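Local atomic coordinates of aminotransferase, class I and II (Erwinia tasmaniensis, PDB entry 5Z0Q), a protein that belongs to the class I and II aminotransferases, a family of pyridoxal-phosphate-dependent enzymes, and holds pyridoxal-5'-phosphate in its pocket. Residues L327-A332 and F362-F367. Residues are numbered along the deposited sequence; the frame is centred on the assembly and turned at random.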
loop_
_atom_site.group_PDB
_atom_site.type_symbol
_atom_site.label_atom_id
_atom_site.label_comp_id
_atom_site.label_asym_id
_atom_site.label_seq_id
_atom_site.Cartn_x
_atom_site.Cartn_y
_atom_site.Cartn_z
ATOM N N LEU A 327 18.020 18.658 -0.560
ATOM C CA LEU A 327 17.328 19.894 -0.224
ATOM C C LEU A 327 17.997 20.469 1.018
ATOM O O LEU A 327 18.480 19.717 1.869
ATOM C CB LEU A 327 15.828 19.654 0.019
ATOM C CG LEU A 327 15.118 18.596 -0.838
ATOM C CD1 LEU A 327 14.911 17.310 -0.050
ATOM C CD2 LEU A 327 13.804 19.107 -1.412
ATOM N N GLY A 328 18.030 21.797 1.129
ATOM C CA GLY A 328 17.411 22.726 0.200
ATOM C C GLY A 328 16.598 23.766 0.957
ATOM O O GLY A 328 15.587 24.256 0.463
ATOM N N TRP A 329 17.061 24.108 2.161
ATOM C CA TRP A 329 16.301 24.905 3.122
ATOM C C TRP A 329 16.791 26.350 3.075
ATOM O O TRP A 329 17.873 26.662 3.583
ATOM C CB TRP A 329 16.456 24.304 4.518
ATOM C CG TRP A 329 15.442 24.729 5.543
ATOM C CD1 TRP A 329 15.702 25.206 6.793
ATOM C CD2 TRP A 329 14.013 24.692 5.417
ATOM N NE1 TRP A 329 14.527 25.475 7.453
ATOM C CE2 TRP A 329 13.476 25.169 6.629
ATOM C CE3 TRP A 329 13.137 24.309 4.395
ATOM C CZ2 TRP A 329 12.104 25.271 6.849
ATOM C CZ3 TRP A 329 11.774 24.413 4.617
ATOM C CH2 TRP A 329 11.272 24.889 5.833
ATOM N N ILE A 330 15.987 27.231 2.481
ATOM C CA ILE A 330 16.374 28.614 2.216
ATOM C C ILE A 330 15.526 29.543 3.075
ATOM O O ILE A 330 14.291 29.485 3.030
ATOM C CB ILE A 330 16.213 28.966 0.728
ATOM C CG1 ILE A 330 17.013 27.997 -0.144
ATOM C CG2 ILE A 330 16.638 30.405 0.469
ATOM C CD1 ILE A 330 16.807 28.207 -1.626
ATOM N N ASP A 331 16.188 30.409 3.842
ATOM C CA ASP A 331 15.502 31.417 4.645
ATOM C C ASP A 331 15.170 32.610 3.758
ATOM O O ASP A 331 16.068 33.320 3.296
ATOM C CB ASP A 331 16.367 31.839 5.831
ATOM C CG ASP A 331 15.639 32.777 6.788
ATOM O OD1 ASP A 331 14.462 33.109 6.530
ATOM O OD2 ASP A 331 16.245 33.178 7.805
ATOM N N ALA A 332 13.876 32.836 3.524
ATOM C CA ALA A 332 13.408 33.953 2.716
ATOM C C ALA A 332 12.748 35.038 3.560
ATOM O O ALA A 332 11.974 35.843 3.034
ATOM C CB ALA A 332 12.446 33.459 1.636
ATOM N N PHE A 362 10.416 30.187 5.109
ATOM C CA PHE A 362 11.378 29.399 4.355
ATOM C C PHE A 362 10.726 28.784 3.122
ATOM O O PHE A 362 9.501 28.678 3.020
ATOM C CB PHE A 362 11.974 28.284 5.220
ATOM C CG PHE A 362 12.911 28.768 6.292
ATOM C CD1 PHE A 362 12.438 29.481 7.379
ATOM C CD2 PHE A 362 14.265 28.486 6.221
ATOM C CE1 PHE A 362 13.300 29.919 8.367
ATOM C CE2 PHE A 362 15.131 28.918 7.206
ATOM C CZ PHE A 362 14.648 29.636 8.279
ATOM N N VAL A 363 11.574 28.380 2.181
ATOM C CA VAL A 363 11.165 27.619 1.008
ATOM C C VAL A 363 12.152 26.476 0.820
ATOM O O VAL A 363 13.363 26.654 0.996
ATOM C CB VAL A 363 11.096 28.498 -0.261
ATOM C CG1 VAL A 363 9.904 29.442 -0.195
ATOM C CG2 VAL A 363 12.390 29.282 -0.445
ATOM N N ARG A 364 11.637 25.299 0.475
ATOM C CA ARG A 364 12.484 24.134 0.265
ATOM C C ARG A 364 12.862 24.032 -1.207
ATOM O O ARG A 364 11.990 24.032 -2.081
ATOM C CB ARG A 364 11.789 22.853 0.731
ATOM C CG ARG A 364 12.756 21.701 0.983
ATOM C CD ARG A 364 12.050 20.457 1.496
ATOM N NE ARG A 364 11.193 19.852 0.480
ATOM C CZ ARG A 364 10.613 18.664 0.605
ATOM N NH1 ARG A 364 10.797 17.947 1.706
ATOM N NH2 ARG A 364 9.849 18.190 -0.371
ATOM N N PHE A 365 14.163 23.950 -1.474
ATOM C CA PHE A 365 14.701 23.929 -2.828
ATOM C C PHE A 365 15.110 22.504 -3.182
ATOM O O PHE A 365 15.940 21.902 -2.492
ATOM C CB PHE A 365 15.897 24.876 -2.943
ATOM C CG PHE A 365 16.256 25.247 -4.356
ATOM C CD1 PHE A 365 16.785 24.307 -5.226
ATOM C CD2 PHE A 365 16.085 26.544 -4.807
ATOM C CE1 PHE A 365 17.118 24.650 -6.520
ATOM C CE2 PHE A 365 16.420 26.891 -6.102
ATOM C CZ PHE A 365 16.937 25.943 -6.957
ATOM N N ASN A 366 14.537 21.972 -4.257
ATOM C CA ASN A 366 14.870 20.636 -4.745
ATOM C C ASN A 366 15.873 20.792 -5.883
ATOM O O ASN A 366 15.498 21.099 -7.018
ATOM C CB ASN A 366 13.616 19.895 -5.198
ATOM C CG ASN A 366 13.872 18.425 -5.490
ATOM O OD1 ASN A 366 15.000 18.018 -5.775
ATOM N ND2 ASN A 366 12.819 17.619 -5.423
ATOM N N PHE A 367 17.155 20.584 -5.582
ATOM C CA PHE A 367 18.193 20.593 -6.601
ATOM C C PHE A 367 18.558 19.187 -7.066
ATOM O O PHE A 367 19.656 18.977 -7.593
ATOM C CB PHE A 367 19.433 21.342 -6.105
ATOM C CG PHE A 367 20.029 20.791 -4.838
ATOM C CD1 PHE A 367 21.004 19.806 -4.883
ATOM C CD2 PHE A 367 19.640 21.282 -3.603
ATOM C CE1 PHE A 367 21.563 19.308 -3.720
ATOM C CE2 PHE A 367 20.198 20.790 -2.436
ATOM C CZ PHE A 367 21.160 19.802 -2.495
#
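I330 and V363 form the hydrogen-bonded pair of an antiparallel beta ladder between the central strand 362-364 and its neighbour 329-331 in the smaller mixed sheet of this PLP-dependent aminotransferase fold. The backbone N and O of the two residues satisfy each other: I330 N donates to V363 O at 3.1 Å, and V363 N returns a bond of similar length to I330 O. G328 O accepts from F365 N, although that bond is modelled too short for its length to be trusted. Outward-facing backbone groups are taken up by the flanking strands, D331 by S318 and R364 by S352. On the sheet face of W329, R364 and D331, the F362 ring lies in an offset stack on the indole's five-membered ring (centroids 4.3 Å apart, planes at 12°), while F362 CB sits over the six-membered ring. D331 CA adds a CH-pi contact 3.9 Å from the F362 centroid; the carboxylate stacks nearly parallel to that ring, and OD1 is hydrogen-bonded to S333 OG. In R364 the bend at chi3 (68°) sets NE 3.3 Å from L327 CD2. NH2 is hydrogen-bonded to W39 O and NH1, weakly, to OD1 of the PLP-pocket residue N176; the R364 side chain lies about 5 Å from PLP. N366 is held by D42 O at ND2 and by G368 N at OD1. On the opposite face, that of I330 and V363, I330 CD1 touches F365 CD2 at 3.7 Å.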